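Local coordinates for UPF0311 protein CA_C3321 (Clostridium acetobutylicum ATCC 824, PDB 3G7G), which is of unknown function but belongs to the UPF0311 (DUF3237) family and folds as a closed antiparallel beta-barrel that assembles with further copies of itself, at residues Phe15-Thr20 / Gly44-Asn49; Arg35-Pro40 / Asp61-Arg66; Thr96-Tyr101 / Pro113-Phe118; Arg119-Phe124 / Ile138-Ala143. One frame throughout, in Å; residues are numbered along the deposited sequence.

Interaction 1 of 4, residues Phe15-Thr20 / Gly44-Asn49; sequences FSITIT and GKVSGN
Ser16 and Ser47 face each other as a hydrogen-bonded pair of antiparallel strands, and their backbones use all four polar atoms on each other. Ser16 N gives a short, nearly straight bond to Ser47 O (2.7 Å, 168° at the hydrogen). Ser47 N returns the bond to Ser16 O at 2.9 Å. Two residues on, Thr18 and Lys45 repeat the exchange, Thr18 N to Lys45 O and Lys45 N to Thr18 O.

Three of these carbonyls also take a CA-H from the non-hydrogen-bonded positions between and beyond the pairs. Val46 CA lies against Ser16 O, Ile17 CA against Lys45 O, and Gly44 CA comes to 3.1 Å from Thr18 O. On its other edge strand 11-30 is bonded to strand 150-157 through Phe15, Ile17 and Ile19, as expected inside a barrel wall.

The side chains divide by face. Ser16, Thr18, Lys45 and Ser47 share one. On the other, Ile17 and Val46 lie side by side and point the same way, Ile17 CG1 4.1 Å from Val46 CG2, and both touch Ile79 of strand 71-81. Phe15 has CG between its backbone N and carbonyl carbon (chi1 60°), and its CD1 meets Val46 CG1 at 3.8 Å; the ring also stacks with Phe51 and Phe154. Between side chains, the face of Ile17 and Val46 thus adds apolar packing, while all four hydrogen bonds of the contact run main chain to main chain and satisfy the N and O of Ser16, Thr18, Lys45 and Ser47.

Interaction 2 of 4, residues Arg35-Pro40 / Asp61-Arg66; sequences RRQLIP and DSQIVR
Ser62 OG is gripped from two directions: Arg36 NH1 reaches it across the strand pair in a weak, bent bond (3.1 Å, 129° at the hydrogen), and Tyr88 OH of the second subunit holds it in a hydrogen bond. The two strands are neighbours in the antiparallel barrel, where 34-47 and 53-65 form a beta hairpin. Three hydrogen-bonded pairs, Arg35 with Val65, Gln37 with Gln63 and Ile39 with Asp61, each exchange two backbone bonds.

Arg36, Leu38, Ser62 and Ile64 share the face turned to the second subunit. The Arg36 chain leaves its backbone with CG anti to N, then bends at chi2 (69°) and chi3, folding back over its partner strand. Its guanidinium lies flat on Ile64, whose CB sits 3.7 Å above the plane over the centre. Arg36 NH2 also makes a salt bridge to Glu125 of the second subunit, so this part of the hairpin belongs to a subunit interface. Beside it, Leu38 CD2 packs 3.5 Å from Ser62 OG.

On the opposite face Gln37 and Gln63 join their amides directly. Gln37 NE2 donates to Gln63 OE1 at 3.0 Å, in the plane of the accepting carbonyl, although the two amide planes are 33° apart. Ile39 CG1 lies 3.6 Å from the same oxygen and flanks the bond with hydrocarbon.

A water at the edge of the Arg36 guanidinium, in its plane, accepts from NH1 and donates to Ser62 O, 2.6 Å away.

Interaction 3 of 4, residues Thr96-Tyr101 / Pro113-Phe118; sequences TVPDEY and PNAYYF
Val97 and Tyr116 make the tight part of this contact. Their side chains lie alongside and point the same way, and Val97 CG1, anti to its own carbonyl carbon (chi1 -69°), presses obliquely on the ring at 3.3 Å from both Tyr116 CD1 and CE1. Val111 packs against both residues as well. Close by, Thr96 OG1 comes to 3.2 Å from Tyr117 CB. Thr96 and Tyr117 also exchange two backbone bonds, N to O in each direction and both 2.9 Å long; Thr96 O receives the CA-H of Tyr116 too.

This antiparallel pair sits where strands 86-96 and 117-126 of the barrel meet, at the mouth of the long connection that carries helix 102-107. Beyond it the two backbones part, and the packing thins toward solvent. Pro98, itself exposed, still sets CD 3.2 Å from Ala115 O. Farther out, Ala115 CB makes a CH-pi contact over one face of Tyr101, 4.0 Å from the ring centroid and shifted toward the CE2 side of the rim. Tyr117 instead leads away to the third subunit, where its OH is bonded to Ile157 O and Ile138 N of that chain.

Interaction 4 of 4, residues Arg119-Phe124 / Ile138-Ala143; sequences RTIPTF and IFVCCA
In the barrel wall, strands 117-126 and 139-144 run antiparallel but splay, at 138° between their short segments, and where they diverge Phe124 and Phe139 meet in a T-shaped stack. Phe124 CE2 points edge-on into the middle of the Phe139 ring, 3.6 Å above its plane, with the two planes 81° apart.

Thr120 and Cys141 form the hydrogen-bonded pair: Cys141 N to Thr120 O is 2.8 Å, and Thr120 N gives to Cys141 O in return. Thr120 OG1, set between its backbone N and carbonyl carbon, sits 3.1 Å from Cys141 CB, while its hydrogen bond is made with Asn91 on strand 86-96. The next step of this antiparallel pairing would join 122 to 139, but Pro122 has no N-H. Phe139 O is left buried without a polar partner, 3.5 Å from Pro122 CD, and a water bridges the other half by donating to Pro122 O and accepting from Phe139 N (3.3 Å). Pro122 CG instead packs on Phe139 CB at 3.6 Å.

On the face that turns to the third subunit, the Arg119 chain bends at chi2 (-68°), which sets CD; its guanidinium lies with one face against Cys142. The sulfur SG lies 3.5 Å above that plane, toward the rim and nearest NE, which is buried with no hydrogen-bond partner. Farther along the same face, Ile121 CD1 touches Val140 CG2, and Val140 packs on Val140 of the third subunit.

Overall arrangement
From the N terminus, strand 11-30 leads into 34-47, and interaction 1 closes that hairpin around 23 residues. Interaction 2 opens within this loop and ends beyond it at strand 53-65, so the two cross; both draw on strand 34-47, on opposite sides of the chain's centre. Interaction 3 follows in series, closing the helix-bearing connection between strands 86-96 and 117-126. Interaction 4 then pairs 117-126 with 139-144. These last two adjoin: Phe118 O and Ala143 N, 3.2 Å apart, probably share a hydrogen bond, and both contacts reach the third subunit. Packing of Phe15 on Phe124 ties interaction 1 to interaction 4, linking early and late strands of one barrel.

Interaction 1 of 4, residues Phe15-Thr20 / Gly44-Asn49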
loop_
_atom_site.group_PDB
_atom_site.type_symbol
_atom_site.label_atom_id
_atom_site.label_comp_id
_atom_site.label_asym_id
_atom_site.label_seq_id
_atom_site.Cartn_x
_atom_site.Cartn_y
_atom_site.Cartn_z
ATOM N N PHE A 15 13.049 -19.866 -7.939
ATOM C CA PHE A 15 14.458 -19.553 -7.797
ATOM C C PHE A 15 14.729 -19.225 -6.340
ATOM O O PHE A 15 13.811 -19.153 -5.525
ATOM C CB PHE A 15 14.872 -18.378 -8.691
ATOM C CG PHE A 15 14.125 -17.082 -8.385
ATOM C CD1 PHE A 15 14.696 -16.108 -7.592
ATOM C CD2 PHE A 15 12.873 -16.853 -8.915
ATOM C CE1 PHE A 15 14.032 -14.930 -7.316
ATOM C CE2 PHE A 15 12.185 -15.668 -8.644
ATOM C CZ PHE A 15 12.776 -14.705 -7.848
ATOM N N SER A 16 15.999 -19.068 -6.020
ATOM C CA SER A 16 16.461 -18.646 -4.709
ATOM C C SER A 16 17.330 -17.437 -4.872
ATOM O O SER A 16 17.923 -17.219 -5.937
ATOM C CB SER A 16 17.335 -19.728 -4.091
ATOM O OG SER A 16 16.614 -20.936 -3.993
ATOM N N ILE A 17 17.462 -16.676 -3.801
ATOM C CA ILE A 17 18.476 -15.627 -3.752
ATOM C C ILE A 17 19.213 -15.777 -2.437
ATOM O O ILE A 17 18.580 -15.920 -1.402
ATOM C CB ILE A 17 17.874 -14.213 -3.874
ATOM C CG1 ILE A 17 16.927 -14.133 -5.067
ATOM C CG2 ILE A 17 18.980 -13.175 -4.035
ATOM C CD1 ILE A 17 16.283 -12.769 -5.279
ATOM N N THR A 18 20.548 -15.793 -2.483
ATOM C CA THR A 18 21.338 -15.669 -1.264
ATOM C C THR A 18 21.883 -14.253 -1.220
ATOM O O THR A 18 22.598 -13.842 -2.121
ATOM C CB THR A 18 22.462 -16.691 -1.209
ATOM O OG1 THR A 18 21.896 -17.988 -1.338
ATOM C CG2 THR A 18 23.205 -16.609 0.119
ATOM N N ILE A 19 21.522 -13.521 -0.176
ATOM C CA ILE A 19 21.831 -12.113 -0.045
ATOM C C ILE A 19 22.804 -11.844 1.098
ATOM O O ILE A 19 22.614 -12.337 2.199
ATOM C CB ILE A 19 20.531 -11.308 0.275
ATOM C CG1 ILE A 19 19.595 -11.297 -0.926
ATOM C CG2 ILE A 19 20.853 -9.894 0.636
ATOM C CD1 ILE A 19 18.195 -10.797 -0.607
ATOM N N THR A 20 23.805 -11.014 0.833
ATOM C CA THR A 20 24.675 -10.461 1.846
ATOM C C THR A 20 24.148 -9.071 2.183
ATOM O O THR A 20 23.927 -8.247 1.307
ATOM C CB THR A 20 26.135 -10.366 1.332
ATOM O OG1 THR A 20 26.581 -11.660 0.894
ATOM C CG2 THR A 20 27.084 -9.863 2.395
ATOM N N GLY A 44 24.070 -10.228 -3.858
ATOM C CA GLY A 44 23.223 -11.385 -3.823
ATOM C C GLY A 44 23.284 -12.162 -5.108
ATOM O O GLY A 44 23.410 -11.599 -6.215
ATOM N N LYS A 45 23.180 -13.474 -4.960
ATOM C CA LYS A 45 23.253 -14.354 -6.080
ATOM C C LYS A 45 21.913 -15.021 -6.293
ATOM O O LYS A 45 21.378 -15.617 -5.378
ATOM C CB LYS A 45 24.330 -15.402 -5.830
ATOM C CG LYS A 45 24.397 -16.438 -6.923
ATOM C CD LYS A 45 25.727 -17.185 -6.866
ATOM C CE LYS A 45 25.684 -18.469 -7.662
ATOM N NZ LYS A 45 26.903 -19.280 -7.311
ATOM N N VAL A 46 21.406 -14.942 -7.523
ATOM C CA VAL A 46 20.115 -15.482 -7.894
ATOM C C VAL A 46 20.363 -16.819 -8.589
ATOM O O VAL A 46 21.199 -16.907 -9.491
ATOM C CB VAL A 46 19.361 -14.540 -8.853
ATOM C CG1 VAL A 46 18.000 -15.132 -9.222
ATOM C CG2 VAL A 46 19.254 -13.134 -8.269
ATOM N N SER A 47 19.666 -17.860 -8.164
ATOM C CA SER A 47 19.809 -19.150 -8.818
ATOM C C SER A 47 18.523 -19.967 -8.847
ATOM O O SER A 47 17.645 -19.845 -8.011
ATOM C CB SER A 47 20.987 -19.917 -8.213
ATOM O OG SER A 47 20.787 -20.161 -6.845
ATOM N N GLY A 48 18.390 -20.779 -9.873
ATOM C CA GLY A 48 17.163 -21.521 -10.112
ATOM C C GLY A 48 17.173 -21.940 -11.550
ATOM O O GLY A 48 17.932 -21.397 -12.358
ATOM N N ASN A 49 16.341 -22.916 -11.872
ATOM C CA ASN A 49 16.341 -23.478 -13.204
ATOM C C ASN A 49 15.990 -22.415 -14.227
ATOM O O ASN A 49 14.934 -21.819 -14.163
ATOM C CB ASN A 49 15.372 -24.657 -13.299
ATOM C CG ASN A 49 15.513 -25.403 -14.608
ATOM O OD1 ASN A 49 14.860 -25.057 -15.597
ATOM N ND2 ASN A 49 16.385 -26.426 -14.634
#

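Interaction 2 of 4, residues Arg35-Pro40 / Asp61-Arg66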
loop_
_atom_site.group_PDB
_atom_site.type_symbol
_atom_site.label_atom_id
_atom_site.label_comp_id
_atom_site.label_asym_id
_atom_site.label_seq_id
_atom_site.Cartn_x
_atom_site.Cartn_y
_atom_site.Cartn_z
ATOM N N ARG A 35 11.127 -0.754 16.959
ATOM C CA ARG A 35 12.466 -0.436 16.499
ATOM C C ARG A 35 12.545 -0.477 14.957
ATOM O O ARG A 35 12.381 -1.549 14.352
ATOM C CB ARG A 35 13.427 -1.495 17.061
ATOM C CG ARG A 35 14.923 -1.261 16.780
ATOM C CD ARG A 35 15.768 -2.414 17.358
ATOM N NE ARG A 35 17.184 -2.056 17.427
ATOM C CZ ARG A 35 17.907 -1.749 18.525
ATOM N NH1 ARG A 35 17.401 -1.750 19.767
ATOM N NH2 ARG A 35 19.194 -1.412 18.358
ATOM N N ARG A 36 12.821 0.676 14.352
ATOM C CA ARG A 36 12.957 0.839 12.912
ATOM C C ARG A 36 14.424 0.842 12.523
ATOM O O ARG A 36 15.215 1.630 13.072
ATOM C CB ARG A 36 12.322 2.167 12.478
ATOM C CG ARG A 36 12.538 2.657 10.986
ATOM C CD ARG A 36 11.821 1.800 9.984
ATOM N NE ARG A 36 10.387 1.869 10.259
ATOM C CZ ARG A 36 9.443 1.207 9.596
ATOM N NH1 ARG A 36 9.751 0.359 8.639
ATOM N NH2 ARG A 36 8.169 1.370 9.916
ATOM N N GLN A 37 14.773 0.015 11.540
ATOM C CA GLN A 37 16.098 0.038 10.959
ATOM C C GLN A 37 16.034 -0.205 9.460
ATOM O O GLN A 37 15.126 -0.878 8.986
ATOM C CB GLN A 37 16.983 -1.048 11.597
ATOM C CG GLN A 37 16.211 -2.286 11.900
ATOM C CD GLN A 37 17.027 -3.389 12.503
ATOM O OE1 GLN A 37 17.951 -3.143 13.271
ATOM N NE2 GLN A 37 16.675 -4.637 12.159
ATOM N N LEU A 38 17.035 0.312 8.747
ATOM C CA LEU A 38 17.216 0.085 7.306
ATOM C C LEU A 38 18.425 -0.825 7.086
ATOM O O LEU A 38 19.524 -0.536 7.574
ATOM C CB LEU A 38 17.444 1.404 6.594
ATOM C CG LEU A 38 16.392 2.477 6.844
ATOM C CD1 LEU A 38 16.806 3.824 6.230
ATOM C CD2 LEU A 38 15.053 1.984 6.305
ATOM N N ILE A 39 18.209 -1.935 6.385
ATOM C CA ILE A 39 19.264 -2.902 6.103
ATOM C C ILE A 39 19.680 -2.810 4.635
ATOM O O ILE A 39 18.899 -3.164 3.748
ATOM C CB ILE A 39 18.830 -4.341 6.386
ATOM C CG1 ILE A 39 18.153 -4.435 7.746
ATOM C CG2 ILE A 39 20.042 -5.287 6.264
ATOM C CD1 ILE A 39 19.070 -4.531 8.864
ATOM N N PRO A 40 20.900 -2.299 4.368
ATOM C CA PRO A 40 21.411 -2.303 3.001
ATOM C C PRO A 40 21.698 -3.710 2.513
ATOM O O PRO A 40 22.105 -4.555 3.309
ATOM C CB PRO A 40 22.686 -1.447 3.084
ATOM C CG PRO A 40 22.581 -0.690 4.395
ATOM C CD PRO A 40 21.828 -1.626 5.300
ATOM N N ASP A 61 16.215 -3.206 2.868
ATOM C CA ASP A 61 15.100 -3.745 3.632
ATOM C C ASP A 61 14.739 -2.791 4.788
ATOM O O ASP A 61 15.540 -2.551 5.688
ATOM C CB ASP A 61 15.414 -5.135 4.167
ATOM C CG ASP A 61 14.160 -5.877 4.649
ATOM O OD1 ASP A 61 13.069 -5.257 4.674
ATOM O OD2 ASP A 61 14.249 -7.071 5.016
ATOM N N SER A 62 13.560 -2.191 4.718
ATOM C CA SER A 62 13.048 -1.387 5.793
ATOM C C SER A 62 12.250 -2.285 6.745
ATOM O O SER A 62 11.283 -2.914 6.345
ATOM C CB SER A 62 12.184 -0.279 5.260
ATOM O OG SER A 62 11.831 0.574 6.313
ATOM N N GLN A 63 12.692 -2.337 7.997
ATOM C CA GLN A 63 12.194 -3.267 8.999
ATOM C C GLN A 63 11.758 -2.554 10.263
ATOM O O GLN A 63 12.359 -1.584 10.679
ATOM C CB GLN A 63 13.282 -4.235 9.391
ATOM C CG GLN A 63 13.854 -4.950 8.250
ATOM C CD GLN A 63 14.864 -5.993 8.675
ATOM O OE1 GLN A 63 15.494 -5.896 9.746
ATOM N NE2 GLN A 63 15.027 -6.990 7.841
ATOM N N ILE A 64 10.716 -3.070 10.884
ATOM C CA ILE A 64 10.338 -2.586 12.190
ATOM C C ILE A 64 10.036 -3.794 13.090
ATOM O O ILE A 64 9.230 -4.652 12.738
ATOM C CB ILE A 64 9.147 -1.588 12.057
ATOM C CG1 ILE A 64 8.752 -1.007 13.425
ATOM C CG2 ILE A 64 7.986 -2.252 11.286
ATOM C CD1 ILE A 64 8.969 0.499 13.596
ATOM N N VAL A 65 10.699 -3.855 14.246
ATOM C CA VAL A 65 10.434 -4.862 15.265
ATOM C C VAL A 65 9.448 -4.235 16.240
ATOM O O VAL A 65 9.763 -3.264 16.972
ATOM C CB VAL A 65 11.697 -5.291 16.008
ATOM C CG1 VAL A 65 11.380 -6.452 16.963
ATOM C CG2 VAL A 65 12.773 -5.696 15.028
ATOM N N ARG A 66 8.229 -4.757 16.204
ATOM C CA ARG A 66 7.155 -4.234 17.009
ATOM C C ARG A 66 7.400 -4.533 18.509
ATOM O O ARG A 66 8.169 -5.433 18.848
ATOM C CB ARG A 66 5.834 -4.809 16.507
ATOM C CG ARG A 66 5.453 -4.320 15.091
ATOM C CD ARG A 66 5.234 -2.805 15.054
ATOM N NE ARG A 66 4.758 -2.382 13.763
ATOM C CZ ARG A 66 4.613 -1.121 13.388
ATOM N NH1 ARG A 66 4.916 -0.120 14.209
ATOM N NH2 ARG A 66 4.149 -0.861 12.172
HETATM O O HOH W 1 8.938 -1.985 7.005
#

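Interaction 3 of 4, residues Thr96-Tyr101 / Pro113-Phe118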
loop_
_atom_site.group_PDB
_atom_site.type_symbol
_atom_site.label_atom_id
_atom_site.label_comp_id
_atom_site.label_asym_id
_atom_site.label_seq_id
_atom_site.Cartn_x
_atom_site.Cartn_y
_atom_site.Cartn_z
ATOM N N THR A 96 8.900 -13.812 13.080
ATOM C CA THR A 96 8.547 -13.957 14.467
ATOM C C THR A 96 9.424 -15.060 15.061
ATOM O O THR A 96 10.012 -15.852 14.332
ATOM C CB THR A 96 7.072 -14.379 14.650
ATOM O OG1 THR A 96 6.895 -15.685 14.111
ATOM C CG2 THR A 96 6.130 -13.461 13.972
ATOM N N VAL A 97 9.490 -15.073 16.388
ATOM C CA VAL A 97 10.131 -16.138 17.182
ATOM C C VAL A 97 9.210 -16.521 18.329
ATOM O O VAL A 97 8.376 -15.726 18.722
ATOM C CB VAL A 97 11.506 -15.712 17.806
ATOM C CG1 VAL A 97 12.556 -15.545 16.730
ATOM C CG2 VAL A 97 11.387 -14.439 18.684
ATOM N N PRO A 98 9.361 -17.738 18.885
ATOM C CA PRO A 98 8.637 -18.059 20.134
ATOM C C PRO A 98 8.952 -17.136 21.308
ATOM O O PRO A 98 9.979 -16.448 21.314
ATOM C CB PRO A 98 9.071 -19.484 20.446
ATOM C CG PRO A 98 9.527 -20.038 19.161
ATOM C CD PRO A 98 10.141 -18.891 18.404
ATOM N N ASP A 99 8.039 -17.121 22.277
ATOM C CA ASP A 99 8.065 -16.157 23.387
ATOM C C ASP A 99 9.377 -16.177 24.118
ATOM O O ASP A 99 9.901 -15.135 24.488
ATOM C CB ASP A 99 6.944 -16.447 24.385
ATOM C CG ASP A 99 6.549 -15.212 25.178
ATOM O OD1 ASP A 99 7.380 -14.788 26.026
ATOM O OD2 ASP A 99 5.420 -14.656 24.940
ATOM N N GLU A 100 9.919 -17.376 24.289
ATOM C CA GLU A 100 11.194 -17.574 24.983
ATOM C C GLU A 100 12.390 -16.898 24.309
ATOM O O GLU A 100 13.428 -16.750 24.928
ATOM C CB GLU A 100 11.478 -19.076 25.147
ATOM C CG GLU A 100 11.995 -19.744 23.880
ATOM C CD GLU A 100 11.946 -21.252 23.939
ATOM O OE1 GLU A 100 10.915 -21.839 23.536
ATOM O OE2 GLU A 100 12.956 -21.845 24.365
ATOM N N TYR A 101 12.266 -16.505 23.044
ATOM C CA TYR A 101 13.365 -15.810 22.357
ATOM C C TYR A 101 13.127 -14.332 22.114
ATOM O O TYR A 101 14.001 -13.667 21.572
ATOM C CB TYR A 101 13.643 -16.445 21.008
ATOM C CG TYR A 101 13.966 -17.919 21.038
ATOM C CD1 TYR A 101 15.276 -18.365 21.200
ATOM C CD2 TYR A 101 12.969 -18.863 20.841
ATOM C CE1 TYR A 101 15.572 -19.719 21.185
ATOM C CE2 TYR A 101 13.258 -20.216 20.819
ATOM C CZ TYR A 101 14.554 -20.634 20.994
ATOM O OH TYR A 101 14.830 -21.980 20.972
ATOM N N PRO A 113 18.549 -19.851 14.127
ATOM C CA PRO A 113 17.820 -19.782 12.845
ATOM C C PRO A 113 16.558 -20.642 12.761
ATOM O O PRO A 113 15.582 -20.236 12.102
ATOM C CB PRO A 113 18.844 -20.316 11.827
ATOM C CG PRO A 113 20.149 -19.970 12.390
ATOM C CD PRO A 113 20.006 -19.962 13.904
ATOM N N ASN A 114 16.591 -21.825 13.382
ATOM C CA ASN A 114 15.446 -22.745 13.341
ATOM C C ASN A 114 14.278 -22.270 14.215
ATOM O O ASN A 114 13.157 -22.782 14.122
ATOM C CB ASN A 114 15.862 -24.157 13.755
ATOM C CG ASN A 114 16.653 -24.902 12.660
ATOM O OD1 ASN A 114 17.189 -25.995 12.923
ATOM N ND2 ASN A 114 16.723 -24.329 11.435
ATOM N N ALA A 115 14.543 -21.283 15.059
ATOM C CA ALA A 115 13.521 -20.689 15.902
ATOM C C ALA A 115 12.549 -19.771 15.120
ATOM O O ALA A 115 11.408 -19.612 15.521
ATOM C CB ALA A 115 14.177 -19.927 17.051
ATOM N N TYR A 116 12.992 -19.211 13.998
ATOM C CA TYR A 116 12.202 -18.212 13.270
ATOM C C TYR A 116 11.065 -18.757 12.391
ATOM O O TYR A 116 11.219 -19.772 11.724
ATOM C CB TYR A 116 13.113 -17.386 12.377
ATOM C CG TYR A 116 14.083 -16.478 13.104
ATOM C CD1 TYR A 116 13.665 -15.291 13.671
ATOM C CD2 TYR A 116 15.435 -16.791 13.160
ATOM C CE1 TYR A 116 14.563 -14.434 14.303
ATOM C CE2 TYR A 116 16.348 -15.954 13.783
ATOM C CZ TYR A 116 15.911 -14.790 14.364
ATOM O OH TYR A 116 16.828 -13.985 14.992
ATOM N N TYR A 117 9.921 -18.079 12.442
ATOM C CA TYR A 117 8.953 -18.056 11.356
ATOM C C TYR A 117 9.303 -16.841 10.498
ATOM O O TYR A 117 9.229 -15.726 10.970
ATOM C CB TYR A 117 7.547 -17.897 11.899
ATOM C CG TYR A 117 6.480 -17.849 10.839
ATOM C CD1 TYR A 117 5.940 -19.018 10.345
ATOM C CD2 TYR A 117 6.014 -16.628 10.318
ATOM C CE1 TYR A 117 4.987 -18.990 9.366
ATOM C CE2 TYR A 117 5.069 -16.592 9.339
ATOM C CZ TYR A 117 4.536 -17.786 8.882
ATOM O OH TYR A 117 3.568 -17.813 7.897
ATOM N N PHE A 118 9.660 -17.058 9.243
ATOM C CA PHE A 118 10.159 -15.993 8.393
ATOM C C PHE A 118 9.573 -16.193 6.973
ATOM O O PHE A 118 10.063 -16.999 6.210
ATOM C CB PHE A 118 11.699 -16.038 8.468
ATOM C CG PHE A 118 12.402 -14.888 7.819
ATOM C CD1 PHE A 118 13.789 -14.926 7.686
ATOM C CD2 PHE A 118 11.710 -13.770 7.332
ATOM C CE1 PHE A 118 14.480 -13.881 7.069
ATOM C CE2 PHE A 118 12.395 -12.740 6.696
ATOM C CZ PHE A 118 13.791 -12.794 6.581
#

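Interaction 4 of 4, residues Arg119-Phe124 / Ile138-Ala143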
loop_
_atom_site.group_PDB
_atom_site.type_symbol
_atom_site.label_atom_id
_atom_site.label_comp_id
_atom_site.label_asym_id
_atom_site.label_seq_id
_atom_site.Cartn_x
_atom_site.Cartn_y
_atom_site.Cartn_z
ATOM N N ARG A 119 8.464 -15.502 6.691
ATOM C CA ARG A 119 7.725 -15.661 5.450
ATOM C C ARG A 119 7.326 -14.323 4.897
ATOM O O ARG A 119 7.017 -13.404 5.656
ATOM C CB ARG A 119 6.461 -16.477 5.703
ATOM C CG ARG A 119 6.723 -17.860 6.297
ATOM C CD ARG A 119 7.397 -18.687 5.296
ATOM N NE ARG A 119 7.485 -20.089 5.659
ATOM C CZ ARG A 119 8.580 -20.676 6.098
ATOM N NH1 ARG A 119 9.694 -19.975 6.284
ATOM N NH2 ARG A 119 8.561 -21.972 6.363
ATOM N N THR A 120 7.302 -14.231 3.573
ATOM C CA THR A 120 7.032 -12.987 2.870
ATOM C C THR A 120 6.266 -13.227 1.549
ATOM O O THR A 120 6.200 -14.354 1.024
ATOM C CB THR A 120 8.348 -12.172 2.562
ATOM O OG1 THR A 120 8.972 -12.676 1.386
ATOM C CG2 THR A 120 9.333 -12.257 3.673
ATOM N N ILE A 121 5.674 -12.146 1.046
ATOM C CA ILE A 121 4.993 -12.108 -0.217
ATOM C C ILE A 121 5.739 -11.097 -1.138
ATOM O O ILE A 121 5.705 -9.894 -0.913
ATOM C CB ILE A 121 3.540 -11.668 -0.086
ATOM C CG1 ILE A 121 2.750 -12.466 0.959
ATOM C CG2 ILE A 121 2.851 -11.747 -1.455
ATOM C CD1 ILE A 121 2.604 -13.907 0.716
ATOM N N PRO A 122 6.424 -11.607 -2.174
ATOM C CA PRO A 122 7.004 -10.753 -3.207
ATOM C C PRO A 122 6.030 -10.346 -4.335
ATOM O O PRO A 122 5.170 -11.156 -4.763
ATOM C CB PRO A 122 8.134 -11.603 -3.743
ATOM C CG PRO A 122 7.562 -13.025 -3.634
ATOM C CD PRO A 122 6.672 -13.031 -2.437
ATOM N N THR A 123 6.184 -9.083 -4.752
ATOM C CA THR A 123 5.582 -8.475 -5.933
ATOM C C THR A 123 6.716 -8.180 -6.908
ATOM O O THR A 123 7.750 -7.586 -6.508
ATOM C CB THR A 123 4.894 -7.139 -5.529
ATOM O OG1 THR A 123 3.866 -7.409 -4.570
ATOM C CG2 THR A 123 4.266 -6.416 -6.697
ATOM N N PHE A 124 6.526 -8.540 -8.179
ATOM C CA PHE A 124 7.513 -8.306 -9.208
ATOM C C PHE A 124 7.090 -7.314 -10.277
ATOM O O PHE A 124 5.920 -7.213 -10.619
ATOM C CB PHE A 124 7.888 -9.605 -9.901
ATOM C CG PHE A 124 8.396 -10.663 -8.969
ATOM C CD1 PHE A 124 9.658 -10.601 -8.437
ATOM C CD2 PHE A 124 7.582 -11.707 -8.592
ATOM C CE1 PHE A 124 10.101 -11.608 -7.569
ATOM C CE2 PHE A 124 8.028 -12.681 -7.756
ATOM C CZ PHE A 124 9.266 -12.636 -7.244
ATOM N N ILE A 138 0.565 -15.150 -8.048
ATOM C CA ILE A 138 0.869 -14.972 -6.621
ATOM C C ILE A 138 2.060 -15.855 -6.233
ATOM O O ILE A 138 2.223 -17.004 -6.706
ATOM C CB ILE A 138 -0.371 -15.208 -5.699
ATOM C CG1 ILE A 138 -1.479 -14.195 -6.008
ATOM C CG2 ILE A 138 0.001 -15.136 -4.196
ATOM C CD1 ILE A 138 -1.138 -12.807 -5.814
ATOM N N PHE A 139 2.889 -15.293 -5.372
ATOM C CA PHE A 139 4.121 -15.917 -4.911
ATOM C C PHE A 139 4.256 -15.823 -3.394
ATOM O O PHE A 139 3.750 -14.896 -2.750
ATOM C CB PHE A 139 5.339 -15.174 -5.473
ATOM C CG PHE A 139 5.513 -15.298 -6.949
ATOM C CD1 PHE A 139 6.430 -16.185 -7.478
ATOM C CD2 PHE A 139 4.785 -14.504 -7.800
ATOM C CE1 PHE A 139 6.610 -16.279 -8.824
ATOM C CE2 PHE A 139 4.953 -14.589 -9.157
ATOM C CZ PHE A 139 5.856 -15.495 -9.671
ATOM N N VAL A 140 4.968 -16.793 -2.851
ATOM C CA VAL A 140 5.322 -16.835 -1.452
ATOM C C VAL A 140 6.820 -17.057 -1.376
ATOM O O VAL A 140 7.387 -17.835 -2.158
ATOM C CB VAL A 140 4.627 -17.996 -0.714
ATOM C CG1 VAL A 140 5.179 -18.113 0.679
ATOM C CG2 VAL A 140 3.135 -17.795 -0.651
ATOM N N CYS A 141 7.444 -16.380 -0.422
ATOM C CA CYS A 141 8.871 -16.510 -0.183
ATOM C C CYS A 141 9.157 -17.056 1.238
ATOM O O CYS A 141 8.622 -16.571 2.229
ATOM C CB CYS A 141 9.501 -15.141 -0.424
ATOM S SG CYS A 141 11.218 -14.955 -0.044
ATOM N N CYS A 142 9.949 -18.125 1.306
ATOM C CA CYS A 142 10.423 -18.696 2.568
ATOM C C CYS A 142 11.855 -18.276 2.777
ATOM O O CYS A 142 12.696 -18.541 1.928
ATOM C CB CYS A 142 10.354 -20.226 2.524
ATOM S SG CYS A 142 8.651 -20.824 2.445
ATOM N N ALA A 143 12.134 -17.630 3.904
ATOM C CA ALA A 143 13.440 -17.064 4.144
ATOM C C ALA A 143 14.020 -17.653 5.414
ATOM O O ALA A 143 13.277 -18.184 6.250
ATOM C CB ALA A 143 13.362 -15.557 4.247
HETATM O O HOH W 2 2.609 -12.053 -4.813
#